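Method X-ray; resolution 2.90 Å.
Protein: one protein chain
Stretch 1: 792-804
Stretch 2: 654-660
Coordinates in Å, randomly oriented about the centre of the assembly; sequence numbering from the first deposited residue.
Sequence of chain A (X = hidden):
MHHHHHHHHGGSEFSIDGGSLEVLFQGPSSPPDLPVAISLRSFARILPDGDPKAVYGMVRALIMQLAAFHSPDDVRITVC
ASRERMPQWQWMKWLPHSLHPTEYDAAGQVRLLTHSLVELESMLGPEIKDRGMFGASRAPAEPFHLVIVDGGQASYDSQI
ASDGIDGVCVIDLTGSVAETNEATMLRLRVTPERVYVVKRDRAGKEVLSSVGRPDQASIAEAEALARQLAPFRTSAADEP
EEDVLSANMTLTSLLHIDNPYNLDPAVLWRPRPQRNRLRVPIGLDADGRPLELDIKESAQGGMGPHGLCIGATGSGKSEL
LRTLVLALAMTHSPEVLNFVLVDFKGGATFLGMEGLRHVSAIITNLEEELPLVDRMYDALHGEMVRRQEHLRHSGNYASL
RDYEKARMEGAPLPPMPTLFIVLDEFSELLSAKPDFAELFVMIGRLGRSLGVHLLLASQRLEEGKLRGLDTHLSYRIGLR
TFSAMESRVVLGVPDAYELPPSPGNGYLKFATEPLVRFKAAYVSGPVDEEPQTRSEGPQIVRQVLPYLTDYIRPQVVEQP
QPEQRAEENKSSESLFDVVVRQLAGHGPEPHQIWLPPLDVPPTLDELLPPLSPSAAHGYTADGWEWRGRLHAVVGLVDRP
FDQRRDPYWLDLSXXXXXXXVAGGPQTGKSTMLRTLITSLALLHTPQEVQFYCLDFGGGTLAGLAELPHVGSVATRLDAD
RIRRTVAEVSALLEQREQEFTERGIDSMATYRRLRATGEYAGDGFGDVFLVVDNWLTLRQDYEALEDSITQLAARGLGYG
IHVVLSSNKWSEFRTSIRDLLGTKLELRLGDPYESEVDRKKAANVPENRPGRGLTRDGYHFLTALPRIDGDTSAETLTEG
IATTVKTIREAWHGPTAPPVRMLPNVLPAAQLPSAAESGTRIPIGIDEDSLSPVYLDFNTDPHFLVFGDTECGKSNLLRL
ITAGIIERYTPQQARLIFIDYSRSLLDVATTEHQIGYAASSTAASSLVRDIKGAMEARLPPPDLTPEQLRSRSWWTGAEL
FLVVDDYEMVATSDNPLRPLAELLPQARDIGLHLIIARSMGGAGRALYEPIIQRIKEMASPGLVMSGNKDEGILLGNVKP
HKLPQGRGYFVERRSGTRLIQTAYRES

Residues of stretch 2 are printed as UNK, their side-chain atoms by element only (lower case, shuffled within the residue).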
ATOM      1  N   LEU A 792      -9.951  14.822   9.074  1.00 54.38           N
ATOM      2  CA  LEU A 792      -9.609  15.049   7.676  1.00 51.60           C
ATOM      3  C   LEU A 792     -10.244  13.971   6.814  1.00 61.71           C
ATOM      4  O   LEU A 792     -10.796  14.252   5.754  1.00 58.09           O
ATOM      5  CB  LEU A 792      -8.093  15.059   7.472  1.00 48.18           C
ATOM      6  CG  LEU A 792      -7.372  16.405   7.435  1.00 60.76           C
ATOM      7  CD1 LEU A 792      -7.647  17.208   8.692  1.00 74.97           C
ATOM      8  CD2 LEU A 792      -5.879  16.188   7.253  1.00 52.79           C
ATOM      9  N   ALA A 793     -10.167  12.734   7.288  1.00 54.94           N
ATOM     10  CA  ALA A 793     -10.722  11.600   6.566  1.00 52.72           C
ATOM     11  C   ALA A 793     -12.244  11.587   6.629  1.00 60.65           C
ATOM     12  O   ALA A 793     -12.907  11.114   5.708  1.00 62.62           O
ATOM     13  CB  ALA A 793     -10.163  10.304   7.121  1.00 55.13           C
ATOM     14  N   ALA A 794     -12.791  12.121   7.715  1.00 53.64           N
ATOM     15  CA  ALA A 794     -14.224  12.040   7.975  1.00 52.14           C
ATOM     16  C   ALA A 794     -15.061  12.931   7.061  1.00 60.25           C
ATOM     17  O   ALA A 794     -16.284  12.800   7.018  1.00 74.43           O
ATOM     18  CB  ALA A 794     -14.503  12.384   9.428  1.00 51.82           C
ATOM     19  N   ARG A 795     -14.413  13.835   6.334  1.00 60.25           N
ATOM     20  CA  ARG A 795     -15.141  14.780   5.494  1.00 64.00           C
ATOM     21  C   ARG A 795     -14.294  15.332   4.352  1.00 55.52           C
ATOM     22  O   ARG A 795     -14.684  16.296   3.697  1.00 53.61           O
ATOM     23  CB  ARG A 795     -15.667  15.937   6.346  1.00 62.08           C
ATOM     24  CG  ARG A 795     -14.640  16.494   7.317  1.00 55.98           C
ATOM     25  CD  ARG A 795     -15.170  17.699   8.073  1.00 70.37           C
ATOM     26  NE  ARG A 795     -14.195  18.200   9.036  1.00 87.74           N
ATOM     27  CZ  ARG A 795     -14.344  19.318   9.738  1.00 89.81           C
ATOM     28  NH1 ARG A 795     -13.404  19.696  10.592  1.00101.17           N
ATOM     29  NH2 ARG A 795     -15.431  20.059   9.583  1.00 89.62           N
ATOM     30  N   GLY A 796     -13.144  14.714   4.110  1.00 56.78           N
ATOM     31  CA  GLY A 796     -12.215  15.215   3.113  1.00 44.25           C
ATOM     32  C   GLY A 796     -12.486  14.764   1.691  1.00 50.72           C
ATOM     33  O   GLY A 796     -12.168  15.481   0.745  1.00 57.08           O
ATOM     34  N   LEU A 797     -13.067  13.579   1.536  1.00 60.84           N
ATOM     35  CA  LEU A 797     -13.302  13.010   0.212  1.00 51.83           C
ATOM     36  C   LEU A 797     -14.237  13.862  -0.634  1.00 46.64           C
ATOM     37  O   LEU A 797     -14.084  13.942  -1.853  1.00 57.29           O
ATOM     38  CB  LEU A 797     -13.862  11.595   0.332  1.00 50.49           C
ATOM     39  CG  LEU A 797     -12.837  10.524   0.693  1.00 58.46           C
ATOM     40  CD1 LEU A 797     -13.467   9.142   0.686  1.00 97.85           C
ATOM     41  CD2 LEU A 797     -11.664  10.589  -0.264  1.00 58.71           C
ATOM     42  N   GLY A 798     -15.203  14.501   0.014  1.00 39.12           N
ATOM     43  CA  GLY A 798     -16.143  15.356  -0.684  1.00 49.64           C
ATOM     44  C   GLY A 798     -15.498  16.644  -1.150  1.00 47.52           C
ATOM     45  O   GLY A 798     -16.056  17.362  -1.978  1.00 55.74           O
ATOM     46  N   TYR A 799     -14.316  16.935  -0.619  1.00 52.10           N
ATOM     47  CA  TYR A 799     -13.606  18.159  -0.959  1.00 52.98           C
ATOM     48  C   TYR A 799     -12.222  17.875  -1.531  1.00 48.72           C
ATOM     49  O   TYR A 799     -11.371  18.759  -1.583  1.00 58.24           O
ATOM     50  CB  TYR A 799     -13.499  19.065   0.268  1.00 44.61           C
ATOM     51  CG  TYR A 799     -14.838  19.559   0.761  1.00 43.64           C
ATOM     52  CD1 TYR A 799     -15.559  20.499   0.038  1.00 57.30           C
ATOM     53  CD2 TYR A 799     -15.385  19.087   1.943  1.00 38.08           C
ATOM     54  CE1 TYR A 799     -16.784  20.953   0.479  1.00 55.97           C
ATOM     55  CE2 TYR A 799     -16.611  19.538   2.392  1.00 51.80           C
ATOM     56  CZ  TYR A 799     -17.305  20.469   1.655  1.00 48.23           C
ATOM     57  OH  TYR A 799     -18.526  20.924   2.094  1.00 58.91           O
ATOM     58  N   GLY A 800     -12.002  16.637  -1.958  1.00 51.35           N
ATOM     59  CA  GLY A 800     -10.771  16.274  -2.636  1.00 52.04           C
ATOM     60  C   GLY A 800      -9.564  16.079  -1.742  1.00 56.71           C
ATOM     61  O   GLY A 800      -8.427  16.176  -2.201  1.00 57.56           O
ATOM     62  N   ILE A 801      -9.801  15.807  -0.465  1.00 55.24           N
ATOM     63  CA  ILE A 801      -8.713  15.493   0.451  1.00 39.28           C
ATOM     64  C   ILE A 801      -8.730  14.005   0.774  1.00 49.83           C
ATOM     65  O   ILE A 801      -9.692  13.493   1.341  1.00 50.87           O
ATOM     66  CB  ILE A 801      -8.798  16.307   1.758  1.00 31.67           C
ATOM     67  CG1 ILE A 801      -8.342  17.748   1.528  1.00 36.61           C
ATOM     68  CG2 ILE A 801      -7.924  15.684   2.827  1.00 42.61           C
ATOM     69  CD1 ILE A 801      -9.403  18.658   0.963  1.00 49.73           C
ATOM     70  N   HIS A 802      -7.662  13.312   0.394  1.00 48.41           N
ATOM     71  CA  HIS A 802      -7.561  11.879   0.625  1.00 46.73           C
ATOM     72  C   HIS A 802      -6.509  11.575   1.680  1.00 47.81           C
ATOM     73  O   HIS A 802      -5.500  12.270   1.778  1.00 51.02           O
ATOM     74  CB  HIS A 802      -7.209  11.141  -0.668  1.00 50.08           C
ATOM     75  CG  HIS A 802      -8.059  11.517  -1.840  1.00 46.77           C
ATOM     76  ND1 HIS A 802      -9.017  10.678  -2.364  1.00 57.34           N
ATOM     77  CD2 HIS A 802      -8.084  12.637  -2.601  1.00 47.00           C
ATOM     78  CE1 HIS A 802      -9.602  11.267  -3.391  1.00 61.42           C
ATOM     79  NE2 HIS A 802      -9.055  12.457  -3.555  1.00 50.52           N
ATOM     80  N   VAL A 803      -6.747  10.533   2.468  1.00 58.42           N
ATOM     81  CA  VAL A 803      -5.728  10.032   3.377  1.00 56.23           C
ATOM     82  C   VAL A 803      -5.228   8.679   2.888  1.00 64.25           C
ATOM     83  O   VAL A 803      -6.008   7.838   2.440  1.00 64.29           O
ATOM     84  CB  VAL A 803      -6.247   9.912   4.830  1.00 56.52           C
ATOM     85  CG1 VAL A 803      -6.554  11.286   5.400  1.00 57.37           C
ATOM     86  CG2 VAL A 803      -7.473   9.019   4.901  1.00 53.67           C
ATOM     87  N   VAL A 804      -3.917   8.487   2.943  1.00 64.43           N
ATOM     88  CA  VAL A 804      -3.318   7.206   2.604  1.00 50.28           C
ATOM     89  C   VAL A 804      -2.508   6.725   3.798  1.00 55.62           C
ATOM     90  O   VAL A 804      -1.351   7.102   3.971  1.00 69.14           O
ATOM     91  CB  VAL A 804      -2.424   7.299   1.357  1.00 42.92           C
ATOM     92  CG1 VAL A 804      -1.848   5.936   1.017  1.00 45.91           C
ATOM     93  CG2 VAL A 804      -3.214   7.849   0.182  1.00 28.79           C
ATOM     94  N   UNK A 654     -13.709   8.874  -5.538  1.00 68.05           N
ATOM     95  CA  UNK A 654     -14.792   9.113  -4.603  1.00 62.96           C
ATOM     96  C   UNK A 654     -15.285   7.845  -3.938  1.00 60.87           C
ATOM     97  O   UNK A 654     -15.259   6.769  -4.535  1.00 81.09           O
ATOM     98  N   UNK A 655     -15.740   7.974  -2.697  1.00 54.73           N
ATOM     99  CA  UNK A 655     -16.215   6.834  -1.936  1.00 64.96           C
ATOM    100  C   UNK A 655     -15.067   6.014  -1.385  1.00 72.31           C
ATOM    101  O   UNK A 655     -14.840   5.972  -0.178  1.00 68.62           O
ATOM    102  N   UNK A 656     -14.338   5.359  -2.281  1.00 69.87           N
ATOM    103  CA  UNK A 656     -13.183   4.564  -1.897  1.00 59.17           C
ATOM    104  C   UNK A 656     -11.903   5.372  -2.056  1.00 75.49           C
ATOM    105  O   UNK A 656     -10.824   4.816  -2.251  1.00 87.88           O
ATOM    106  c   UNK A 656     -13.117   3.294  -2.724  1.00 75.42           C
ATOM    107  N   UNK A 657     -12.032   6.692  -1.965  1.00 86.39           N
ATOM    108  CA  UNK A 657     -10.907   7.589  -2.149  1.00 74.50           C
ATOM    109  C   UNK A 657      -9.859   7.489  -1.060  1.00 58.55           C
ATOM    110  O   UNK A 657      -8.714   7.890  -1.254  1.00 53.95           O
ATOM    111  N   UNK A 658     -10.252   6.957   0.093  1.00 66.94           N
ATOM    112  CA  UNK A 658      -9.324   6.762   1.200  1.00 57.75           C
ATOM    113  C   UNK A 658      -8.660   5.394   1.113  1.00 62.58           C
ATOM    114  O   UNK A 658      -9.335   4.378   0.951  1.00 67.44           O
ATOM    115  c   UNK A 658     -10.157  10.526   2.896  1.00 66.07           C
ATOM    116  c   UNK A 658     -10.381   8.335   2.880  1.00 69.70           C
ATOM    117  c   UNK A 658     -11.388   8.861   3.618  1.00 68.42           C
ATOM    118  c   UNK A 658     -10.046   6.919   2.538  1.00 65.95           C
ATOM    119  n   UNK A 658      -9.631   9.405   2.441  1.00 68.44           N
ATOM    120  n   UNK A 658     -11.226  10.225   3.612  1.00 57.25           N
ATOM    121  N   UNK A 659      -7.337   5.373   1.222  1.00 66.38           N
ATOM    122  CA  UNK A 659      -6.581   4.133   1.091  1.00 51.89           C
ATOM    123  C   UNK A 659      -5.937   3.719   2.408  1.00 56.47           C
ATOM    124  O   UNK A 659      -5.290   4.524   3.075  1.00 66.09           O
ATOM    125  c   UNK A 659      -6.089   4.671  -1.312  1.00 45.80           C
ATOM    126  c   UNK A 659      -4.731   2.944  -0.132  1.00 54.78           C
ATOM    127  c   UNK A 659      -5.483   4.256   0.015  1.00 48.37           C
ATOM    128  N   UNK A 660      -6.124   2.456   2.777  1.00 60.96           N
ATOM    129  CA  UNK A 660      -5.500   1.904   3.965  1.00 53.81           C
ATOM    130  C   UNK A 660      -4.631   0.710   3.626  1.00 66.66           C
ATOM    131  O   UNK A 660      -4.984  -0.101   2.772  1.00 70.34           O
TER

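Position 654 has no side-chain atoms. Its phi of 124° and psi of 148° would jam a CB against the carbonyl oxygen of the residue before, so the backbone alone calls for glycine: Gly-654. Its CA lies 6.4 Å from the CA of Leu-797, at the exposed end of the contact.

Position 655 is also bare, and its phi of 78° favours the same residue, Gly-655. Its carbonyl meets stretch 1 at a leucine methyl, with O of Gly-655 3.6 Å from CD1 of Leu-797.

At position 656 a single carbon follows CA, which makes it Ala-656. That CB points away, and its nearest stretch 1 atom, CD1 of Leu-797, is 6.8 Å off.

Position 657 carries nothing beyond the backbone, but here the reason lies across the contact. An ideal CB would sit 2.5 Å from CD2 of Leu-797 and 2.9 Å from ND1 of His-802, a clash with both. The residue is Gly-657. Its bare CA lets CD2 of Leu-797 approach to 3.6 Å, and its carbonyl O accepts a hydrogen bond from ND1 of His-802 at 3.0 Å, near the plane of that imidazole.

Position 658 has one carbon leading to a five-membered ring of three carbons and two nitrogens, an imidazole. One ring nitrogen lies 2.8 Å from O of Ala-793, and the other lies 3.1 Å from N of Val-803. This is His-658, and NE2 is the nitrogen that donates a hydrogen bond to O of Ala-793. The ring is gripped on opposite faces by CH-pi contacts: CG of Leu-797 is 3.5 Å from the ring centroid, and CG2 of Val-803 is 3.6 Å from it.

Position 659 has three side-chain carbons, one carrying the other two: a branch at CB, hence Val-659. Its N donates to O of Val-803 at 3.1 Å, and its CB lies 4.1 Å from CG1 of Val-804 on the same face of the sheet.

Position 660 lacks side-chain atoms and is Gly-660, with almost no area covered by stretch 1.

The contact joins a short parallel strand pairing to a ring held in a pocket. Val-659 pairs with Val-804, while the hydrogen bond to Val-803 fixes the backbone alongside. Just before the strand, His-658 reaches back to the helical carbonyl of Ala-793, its faces covered by aliphatic carbon. The rule is economy of space: a bare backbone where neighbours crowd in, and buried rings whose edges meet polar backbone.

Stretch 2, residues 654-660: GGAGHVG
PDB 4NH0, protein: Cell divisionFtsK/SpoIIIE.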